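Local coordinates for protein lipase (Rhizopus chinensis, PDB 6A0W) that probably hydrolyses ester bonds of triacylglycerols and related lipids, with an N-terminal polypeptide segment that regulates its affinity for substrate, at residues Asn111-Ala116 with Asp283-Phe288; Met8-Pro13 with Ser115-Met120; Val233-Pro238 with Pro277-Ala282. All coordinates share one frame; numbering follows the deposited sequence.

Contact 1: residues Asn111-Ala116 with Asp283-Phe288; sequences NSFRSA and DHLTYF. With SO4 (sulfate ion), chain C.
The F113 and H284 rings form an offset edge-to-face pair: the edge of H284 is turned toward the face of F113, with centroids 5.1 Å apart and planes at 83°. The closest atoms are F113 CD1 and H284 CD2 at 3.6 Å, and H284 NE2 lies 3.7 Å from F113 CD1. With CG anti to the backbone N (chi1 -173°) the H284 ring swings toward F113, and chi2 of 60° presents its CD2-NE2 edge.

Apolar contact adds a second partner to the phenyl ring. The methyl L285 CD2 comes to 3.5 Å from F113 CD2, so H284 and L285 touch different ring atoms.

The polar bonds of the segments lie away from this packing. S112 OG and S115 OG share a 2.8 Å hydrogen bond at the start of helix 113-118. F288 N donates to O4 of a sulfate, probably from the crystallisation liquor, in a bent bond of 3.0 Å.

H284 is hydrogen-bonded through NE2 to S172 OG and through ND1 to D231, and F113 also touches S172. This geometry fits a Ser-His-Asp triad of an alpha/beta-hydrolase, with helix 113-118 placed over it as the lid helix probably is in class 3 lipases.

Contact 2: residues Met8-Pro13 with Ser115-Met120; sequences MTLDLP and SAITDM
L10 meets helix 113-118 through one methyl, CD1, which approaches two consecutive helix residues. It lies 4.3 Å from T118 CG2 and 4.4 Å from I117 CG2. T118 CG2 and I117 CG2 are themselves 5.3 Å apart, so L10 CD1 sits across from both instead of pressing tip to tip on either one. The separations are generous for apolar groups, and the 85 Å² buried in all is correspondingly modest. The leucine takes a folded form: CG is anti to the carbonyl carbon (chi1 -72°), while chi2 of -70° folds both methyls back beside CA, CD1 being the one turned to the helix. On the helix, I117 offers CG2 to L10 while the rest of its side chain leads away.

Segment 8-13 is near the start of the chain and begins with the second strand of a small antiparallel pair, 4-5 with 8-9. It probably belongs to the N-terminal polypeptide known to regulate substrate binding, and its contact here is with the helix that probably corresponds to the lid of class 3 lipases. Such a position is consistent with an effect on how the lid moves or opens, although the contact itself does not prove one.

Polar bonds hold both partners away from the methyl contact. R114, one residue before 115-120, forms a salt bridge from NH1 to D11 OD1; its side chain is extended through chi3, which carries the guanidinium group out to this carboxylate. R114 NH2 also packs on L10 CB. The single proton of T9 OG1 probably goes mainly to T279 O, with P277 O a longer alternative, which ties strand 8-9 to the 277-282 loop. The last helical turn is closed by D119 N donating to S115 O at 2.8 Å, followed by a weak bond from M120 N to I117 O.

Contact 3: residues Val233-Pro238 with Pro277-Ala282; sequences VPHVPP and PFTSIA
The imidazole of H235 is the flat group of this contact, and the methyl CG2 of T279 approaches its CD2 corner at 4.0 Å. The line of approach is slanted, lying neither squarely over the ring nor in its plane. S272 and V276 also touch the H235 side chain, and M8 SD packs against its CB. The T279 methyl is set by a first torsion of 49°, which places OG1 between the backbone N and the carbonyl carbon and leaves CG2 anti to the carbonyl carbon.

A second, purely aliphatic pair joins V233 to I281. Here V233 CG2 stands 4.3 Å from I281 CD1, the end of a side chain whose CG1 is anti to the backbone N (chi1 -173°). The two pairs run along the segments in opposite order, V233 facing I281 and H235 facing T279, with CA separations of 7.2 and 8.6 Å. No hydrogen bond links the two segments directly.

Each backbone is shaped by its own turn. V236 N donates to V233 O at 3.2 Å, the i to i+3 bond of the short 3-10 turn, and F278 is the centre of an inverse gamma turn closed by a weak bond from T279 N to P277 O.

V233 also touches H284, and its N is bonded to D231 OD1, so this loop pair packs beside the putative Ser-His-Asp triad. In the fold, 233-238 is part of the loop between strands 223-228 and 248-252, while 277-282 follows strand 258-262. S280 is backbone-bonded to R230 and I232, just ahead of 233-238. V233 and I281 both touch I117 of helix 113-118, and T279 packs on M8 of strand 8-9.

Overall arrangement
The three contacts lie on one side of the chain's centre, contacts 2 and 3 with centres about 7 Å apart and each about 10 Å from contact 1. Contacts 1 and 2 share S115 and A116 on helix 113-118. Segments 277-282 and 283-288 are consecutive, and contact 3 is nested within the loop contact 1 closes; contact 2 closes earlier. A probable backbone hydrogen bond from I281 N to L10 O, 2.9 Å, joins contacts 2 and 3; V233 CG2 packs 3.3 Å from H284 CE1 between contacts 3 and 1. The N-terminal segment, the probable lid helix and the loop carrying the putative catalytic histidine therefore form one connected region, consistent with N-terminal influence on substrate binding.

Contact 1: residues Asn111-Ala116 with Asp283-Phe288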
loop_
_atom_site.group_PDB
_atom_site.type_symbol
_atom_site.label_atom_id
_atom_site.label_comp_id
_atom_site.label_asym_id
_atom_site.label_seq_id
_atom_site.Cartn_x
_atom_site.Cartn_y
_atom_site.Cartn_z
ATOM N N ASN A 111 4.699 -3.539 -12.690
ATOM C CA ASN A 111 5.410 -4.694 -12.144
ATOM C C ASN A 111 6.873 -4.636 -12.547
ATOM O O ASN A 111 7.614 -5.550 -12.239
ATOM C CB ASN A 111 4.801 -6.029 -12.609
ATOM C CG ASN A 111 4.525 -6.105 -14.121
ATOM O OD1 ASN A 111 4.316 -5.077 -14.813
ATOM N ND2 ASN A 111 4.304 -7.345 -14.594
ATOM N N SER A 112 7.287 -3.565 -13.229
ATOM C CA SER A 112 8.706 -3.358 -13.478
ATOM C C SER A 112 9.396 -2.624 -12.316
ATOM O O SER A 112 9.802 -1.483 -12.451
ATOM C CB SER A 112 8.936 -2.642 -14.799
ATOM O OG SER A 112 10.307 -2.749 -15.180
ATOM N N PHE A 113 9.569 -3.313 -11.188
ATOM C CA PHE A 113 9.845 -2.650 -9.921
ATOM C C PHE A 113 11.190 -1.952 -9.913
ATOM O O PHE A 113 11.330 -0.805 -9.476
ATOM C CB PHE A 113 9.792 -3.670 -8.760
ATOM C CG PHE A 113 8.459 -4.311 -8.597
ATOM C CD1 PHE A 113 7.382 -3.560 -8.169
ATOM C CD2 PHE A 113 8.265 -5.638 -8.915
ATOM C CE1 PHE A 113 6.142 -4.123 -8.009
ATOM C CE2 PHE A 113 7.015 -6.214 -8.809
ATOM C CZ PHE A 113 5.940 -5.460 -8.337
ATOM N N ARG A 114 12.208 -2.645 -10.402
ATOM C CA ARG A 114 13.547 -2.107 -10.289
ATOM C C ARG A 114 13.707 -0.857 -11.130
ATOM O O ARG A 114 14.221 0.172 -10.661
ATOM C CB ARG A 114 14.588 -3.151 -10.671
ATOM C CG ARG A 114 15.983 -2.628 -10.411
ATOM C CD ARG A 114 17.017 -3.698 -10.703
ATOM N NE ARG A 114 18.360 -3.185 -10.446
ATOM C CZ ARG A 114 19.212 -3.723 -9.577
ATOM N NH1 ARG A 114 18.903 -4.852 -8.935
ATOM N NH2 ARG A 114 20.424 -3.203 -9.468
ATOM N N SER A 115 13.295 -0.897 -12.386
ATOM C CA SER A 115 13.330 0.367 -13.138
ATOM C C SER A 115 12.435 1.429 -12.503
ATOM O O SER A 115 12.741 2.609 -12.538
ATOM C CB SER A 115 12.925 0.143 -14.618
ATOM O OG SER A 115 11.565 -0.256 -14.758
ATOM N N ALA A 116 11.244 1.074 -12.055
ATOM C CA ALA A 116 10.353 2.082 -11.466
ATOM C C ALA A 116 11.033 2.836 -10.306
ATOM O O ALA A 116 10.916 4.043 -10.188
ATOM C CB ALA A 116 9.084 1.434 -10.971
ATOM N N ASP A 283 13.594 -7.810 -1.404
ATOM C CA ASP A 283 12.684 -7.890 -0.260
ATOM C C ASP A 283 11.291 -7.288 -0.537
ATOM O O ASP A 283 10.375 -7.541 0.242
ATOM C CB ASP A 283 13.328 -7.280 1.003
ATOM C CG ASP A 283 14.198 -8.299 1.767
ATOM O OD1 ASP A 283 14.122 -9.494 1.450
ATOM O OD2 ASP A 283 14.815 -7.945 2.770
ATOM N N HIS A 284 11.131 -6.524 -1.632
ATOM C CA HIS A 284 9.828 -5.926 -2.009
ATOM C C HIS A 284 8.835 -6.967 -2.486
ATOM O O HIS A 284 7.608 -6.722 -2.491
ATOM C CB HIS A 284 10.065 -4.893 -3.107
ATOM C CG HIS A 284 8.872 -4.067 -3.483
ATOM N ND1 HIS A 284 8.213 -3.255 -2.586
ATOM C CD2 HIS A 284 8.377 -3.738 -4.708
ATOM C CE1 HIS A 284 7.380 -2.459 -3.240
ATOM N NE2 HIS A 284 7.444 -2.743 -4.531
ATOM N N LEU A 285 9.353 -8.153 -2.844
ATOM C CA LEU A 285 8.613 -9.111 -3.671
ATOM C C LEU A 285 7.856 -10.189 -2.941
ATOM O O LEU A 285 7.081 -10.924 -3.569
ATOM C CB LEU A 285 9.527 -9.736 -4.733
ATOM C CG LEU A 285 10.315 -8.757 -5.621
ATOM C CD1 LEU A 285 11.088 -9.524 -6.701
ATOM C CD2 LEU A 285 9.415 -7.694 -6.266
ATOM N N THR A 286 8.032 -10.258 -1.620
ATOM C CA THR A 286 7.373 -11.271 -0.799
ATOM C C THR A 286 6.954 -10.659 0.536
ATOM O O THR A 286 7.742 -9.967 1.179
ATOM C CB THR A 286 8.338 -12.461 -0.524
ATOM O OG1 THR A 286 8.992 -12.821 -1.745
ATOM C CG2 THR A 286 7.552 -13.683 -0.024
ATOM N N TYR A 287 5.678 -10.798 0.862
ATOM C CA TYR A 287 5.118 -10.311 2.112
ATOM C C TYR A 287 4.312 -11.467 2.688
ATOM O O TYR A 287 3.352 -11.940 2.064
ATOM C CB TYR A 287 4.204 -9.072 1.876
ATOM C CG TYR A 287 5.002 -7.771 1.893
ATOM C CD1 TYR A 287 5.774 -7.393 0.809
ATOM C CD2 TYR A 287 4.945 -6.899 2.969
ATOM C CE1 TYR A 287 6.522 -6.226 0.831
ATOM C CE2 TYR A 287 5.705 -5.720 3.011
ATOM C CZ TYR A 287 6.472 -5.376 1.942
ATOM O OH TYR A 287 7.326 -4.296 2.018
ATOM N N PHE A 288 4.713 -11.896 3.884
ATOM C CA PHE A 288 4.077 -12.993 4.620
ATOM C C PHE A 288 4.074 -14.283 3.820
ATOM O O PHE A 288 3.050 -14.949 3.733
ATOM C CB PHE A 288 2.630 -12.634 5.000
ATOM C CG PHE A 288 2.500 -11.386 5.826
ATOM C CD1 PHE A 288 2.932 -11.361 7.149
ATOM C CD2 PHE A 288 1.886 -10.251 5.302
ATOM C CE1 PHE A 288 2.760 -10.240 7.941
ATOM C CE2 PHE A 288 1.719 -9.122 6.094
ATOM C CZ PHE A 288 2.128 -9.121 7.426
HETATM S S SO4 C . 8.108 -13.420 4.685
HETATM O O1 SO4 C . 7.815 -13.670 3.276
HETATM O O2 SO4 C . 9.574 -13.319 4.838
HETATM O O3 SO4 C . 7.589 -14.529 5.504
HETATM O O4 SO4 C . 7.442 -12.158 5.090
#

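Contact 2: residues Met8-Pro13 with Ser115-Met120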
loop_
_atom_site.group_PDB
_atom_site.type_symbol
_atom_site.label_atom_id
_atom_site.label_comp_id
_atom_site.label_asym_id
_atom_site.label_seq_id
_atom_site.Cartn_x
_atom_site.Cartn_y
_atom_site.Cartn_z
ATOM N N MET A 8 20.697 4.149 -0.957
ATOM C CA MET A 8 20.283 2.836 -0.489
ATOM C C MET A 8 20.562 1.797 -1.556
ATOM O O MET A 8 20.238 1.989 -2.731
ATOM C CB MET A 8 18.786 2.831 -0.227
ATOM C CG MET A 8 18.191 4.182 0.096
ATOM S SD MET A 8 17.227 4.012 1.586
ATOM C CE MET A 8 17.514 5.560 2.451
ATOM N N THR A 9 20.989 0.620 -1.133
ATOM C CA THR A 9 21.218 -0.453 -2.080
ATOM C C THR A 9 19.942 -1.029 -2.704
ATOM O O THR A 9 18.958 -1.283 -2.002
ATOM C CB THR A 9 22.031 -1.581 -1.412
ATOM O OG1 THR A 9 21.405 -1.994 -0.176
ATOM C CG2 THR A 9 23.450 -1.074 -1.143
ATOM N N LEU A 10 20.064 -1.457 -3.963
ATOM C CA LEU A 10 19.044 -2.235 -4.653
ATOM C C LEU A 10 19.277 -3.715 -4.462
ATOM O O LEU A 10 18.351 -4.530 -4.584
ATOM C CB LEU A 10 19.070 -1.944 -6.155
ATOM C CG LEU A 10 18.558 -0.610 -6.679
ATOM C CD1 LEU A 10 17.054 -0.556 -6.512
ATOM C CD2 LEU A 10 19.233 0.553 -5.976
ATOM N N ASP A 11 20.549 -4.080 -4.435
ATOM C CA ASP A 11 20.950 -5.435 -4.136
ATOM C C ASP A 11 21.642 -5.413 -2.786
ATOM O O ASP A 11 22.386 -4.489 -2.485
ATOM C CB ASP A 11 21.917 -5.977 -5.186
ATOM C CG ASP A 11 21.314 -5.988 -6.578
ATOM O OD1 ASP A 11 20.259 -6.632 -6.763
ATOM O OD2 ASP A 11 21.874 -5.293 -7.459
ATOM N N LEU A 12 21.379 -6.435 -1.979
ATOM C CA LEU A 12 21.936 -6.477 -0.649
ATOM C C LEU A 12 23.400 -6.915 -0.729
ATOM O O LEU A 12 23.671 -7.996 -1.254
ATOM C CB LEU A 12 21.129 -7.476 0.167
ATOM C CG LEU A 12 21.335 -7.341 1.668
ATOM C CD1 LEU A 12 20.873 -5.952 2.092
ATOM C CD2 LEU A 12 20.614 -8.461 2.417
ATOM N N PRO A 13 24.325 -6.155 -0.101
ATOM C CA PRO A 13 25.685 -6.687 0.093
ATOM C C PRO A 13 25.725 -8.109 0.663
ATOM O O PRO A 13 24.699 -8.673 1.051
ATOM C CB PRO A 13 26.331 -5.689 1.071
ATOM C CG PRO A 13 25.593 -4.405 0.880
ATOM C CD PRO A 13 24.194 -4.779 0.425
ATOM N N SER A 115 13.295 -0.897 -12.386
ATOM C CA SER A 115 13.330 0.367 -13.138
ATOM C C SER A 115 12.435 1.429 -12.503
ATOM O O SER A 115 12.741 2.609 -12.538
ATOM C CB SER A 115 12.925 0.143 -14.618
ATOM O OG SER A 115 11.565 -0.256 -14.758
ATOM N N ALA A 116 11.244 1.074 -12.055
ATOM C CA ALA A 116 10.353 2.082 -11.466
ATOM C C ALA A 116 11.033 2.836 -10.306
ATOM O O ALA A 116 10.916 4.043 -10.188
ATOM C CB ALA A 116 9.084 1.434 -10.971
ATOM N N ILE A 117 11.824 2.130 -9.518
ATOM C CA ILE A 117 12.524 2.759 -8.403
ATOM C C ILE A 117 13.730 3.537 -8.879
ATOM O O ILE A 117 13.967 4.672 -8.429
ATOM C CB ILE A 117 12.998 1.695 -7.378
ATOM C CG1 ILE A 117 11.808 0.947 -6.793
ATOM C CG2 ILE A 117 13.779 2.357 -6.261
ATOM C CD1 ILE A 117 10.632 1.819 -6.398
ATOM N N THR A 118 14.538 2.916 -9.747
ATOM C CA THR A 118 15.738 3.592 -10.261
ATOM C C THR A 118 15.380 4.837 -11.086
ATOM O O THR A 118 16.033 5.832 -10.959
ATOM C CB THR A 118 16.663 2.679 -11.087
ATOM O OG1 THR A 118 16.013 2.360 -12.309
ATOM C CG2 THR A 118 16.987 1.416 -10.363
ATOM N N ASP A 119 14.269 4.848 -11.814
ATOM C CA ASP A 119 13.937 6.009 -12.658
ATOM C C ASP A 119 13.084 7.036 -11.955
ATOM O O ASP A 119 12.616 7.980 -12.589
ATOM C CB ASP A 119 13.192 5.549 -13.919
ATOM C CG ASP A 119 14.074 4.705 -14.841
ATOM O OD1 ASP A 119 15.288 4.621 -14.544
ATOM O OD2 ASP A 119 13.539 4.033 -15.757
ATOM N N MET A 120 12.694 6.760 -10.709
ATOM C CA MET A 120 11.595 7.510 -10.093
ATOM C C MET A 120 12.064 8.964 -10.052
ATOM O O MET A 120 13.199 9.194 -9.691
ATOM C CB MET A 120 11.342 7.014 -8.654
ATOM C CG MET A 120 10.188 7.712 -7.956
ATOM S SD MET A 120 9.887 7.008 -6.318
ATOM C CE MET A 120 9.134 5.457 -6.795
#

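Contact 3: residues Val233-Pro238 with Pro277-Ala282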
loop_
_atom_site.group_PDB
_atom_site.type_symbol
_atom_site.label_atom_id
_atom_site.label_comp_id
_atom_site.label_asym_id
_atom_site.label_seq_id
_atom_site.Cartn_x
_atom_site.Cartn_y
_atom_site.Cartn_z
ATOM N N VAL A 233 11.549 -0.050 -0.955
ATOM C CA VAL A 233 10.575 0.876 -1.523
ATOM C C VAL A 233 9.976 1.861 -0.482
ATOM O O VAL A 233 9.661 3.031 -0.810
ATOM C CB VAL A 233 9.467 0.145 -2.343
ATOM C CG1 VAL A 233 8.490 1.174 -2.907
ATOM C CG2 VAL A 233 10.076 -0.592 -3.530
ATOM N N PRO A 234 9.777 1.391 0.763
ATOM C CA PRO A 234 9.248 2.326 1.752
ATOM C C PRO A 234 10.220 3.412 2.176
ATOM O O PRO A 234 9.892 4.244 3.041
ATOM C CB PRO A 234 8.884 1.416 2.940
ATOM C CG PRO A 234 8.502 0.119 2.270
ATOM C CD PRO A 234 9.437 -0.017 1.101
ATOM N N HIS A 235 11.425 3.335 1.641
ATOM C CA HIS A 235 12.455 4.299 1.940
ATOM C C HIS A 235 12.718 5.246 0.780
ATOM O O HIS A 235 13.715 5.964 0.810
ATOM C CB HIS A 235 13.756 3.573 2.338
ATOM C CG HIS A 235 13.560 2.621 3.473
ATOM N ND1 HIS A 235 13.294 3.067 4.752
ATOM C CD2 HIS A 235 13.311 1.289 3.477
ATOM C CE1 HIS A 235 13.011 2.021 5.520
ATOM N NE2 HIS A 235 12.990 0.934 4.771
ATOM N N VAL A 236 11.832 5.266 -0.213
ATOM C CA VAL A 236 11.912 6.273 -1.271
ATOM C C VAL A 236 10.507 6.851 -1.462
ATOM O O VAL A 236 9.516 6.172 -1.197
ATOM C CB VAL A 236 12.409 5.691 -2.619
ATOM C CG1 VAL A 236 13.733 4.986 -2.474
ATOM C CG2 VAL A 236 11.385 4.739 -3.194
ATOM N N PRO A 237 10.393 8.053 -2.029
ATOM C CA PRO A 237 11.476 9.013 -2.197
ATOM C C PRO A 237 12.074 9.438 -0.869
ATOM O O PRO A 237 11.459 9.236 0.171
ATOM C CB PRO A 237 10.763 10.225 -2.804
ATOM C CG PRO A 237 9.545 9.700 -3.442
ATOM C CD PRO A 237 9.159 8.453 -2.716
ATOM N N PRO A 238 13.140 10.217 -0.903
ATOM C CA PRO A 238 13.857 10.492 0.349
ATOM C C PRO A 238 13.146 11.501 1.239
ATOM O O PRO A 238 12.583 12.485 0.756
ATOM C CB PRO A 238 15.180 11.082 -0.149
ATOM C CG PRO A 238 15.308 10.586 -1.565
ATOM C CD PRO A 238 13.900 10.668 -2.075
ATOM N N PRO A 277 21.223 1.917 5.374
ATOM C CA PRO A 277 20.887 1.920 3.931
ATOM C C PRO A 277 21.051 0.556 3.280
ATOM O O PRO A 277 21.138 0.418 2.054
ATOM C CB PRO A 277 21.901 2.913 3.349
ATOM C CG PRO A 277 23.113 2.734 4.235
ATOM C CD PRO A 277 22.548 2.521 5.634
ATOM N N PHE A 278 21.018 -0.470 4.106
ATOM C CA PHE A 278 21.189 -1.818 3.629
ATOM C C PHE A 278 19.830 -2.380 3.267
ATOM O O PHE A 278 19.276 -3.223 3.978
ATOM C CB PHE A 278 21.895 -2.677 4.697
ATOM C CG PHE A 278 23.244 -2.143 5.099
ATOM C CD1 PHE A 278 24.332 -2.282 4.253
ATOM C CD2 PHE A 278 23.416 -1.472 6.291
ATOM C CE1 PHE A 278 25.573 -1.800 4.603
ATOM C CE2 PHE A 278 24.651 -0.967 6.637
ATOM C CZ PHE A 278 25.731 -1.135 5.796
ATOM N N THR A 279 19.340 -1.964 2.102
ATOM C CA THR A 279 18.008 -2.322 1.613
ATOM C C THR A 279 18.116 -3.214 0.384
ATOM O O THR A 279 19.214 -3.547 -0.050
ATOM C CB THR A 279 17.255 -1.035 1.219
ATOM O OG1 THR A 279 18.110 -0.236 0.393
ATOM C CG2 THR A 279 16.898 -0.226 2.470
ATOM N N SER A 280 16.979 -3.652 -0.152
ATOM C CA SER A 280 16.992 -4.470 -1.355
ATOM C C SER A 280 15.652 -4.365 -2.077
ATOM O O SER A 280 14.609 -4.252 -1.443
ATOM C CB SER A 280 17.275 -5.924 -1.015
ATOM O OG SER A 280 16.115 -6.648 -0.663
ATOM N N ILE A 281 15.676 -4.540 -3.390
ATOM C CA ILE A 281 14.440 -4.642 -4.165
ATOM C C ILE A 281 13.912 -6.050 -4.015
ATOM O O ILE A 281 12.698 -6.288 -4.029
ATOM C CB ILE A 281 14.650 -4.205 -5.655
ATOM C CG1 ILE A 281 13.326 -4.147 -6.390
ATOM C CG2 ILE A 281 15.573 -5.143 -6.390
ATOM C CD1 ILE A 281 12.626 -2.837 -6.092
ATOM N N ALA A 282 14.797 -7.004 -3.772
ATOM C CA ALA A 282 14.332 -8.399 -3.669
ATOM C C ALA A 282 13.331 -8.505 -2.512
ATOM O O ALA A 282 12.374 -9.260 -2.583
ATOM C CB ALA A 282 15.512 -9.360 -3.415
#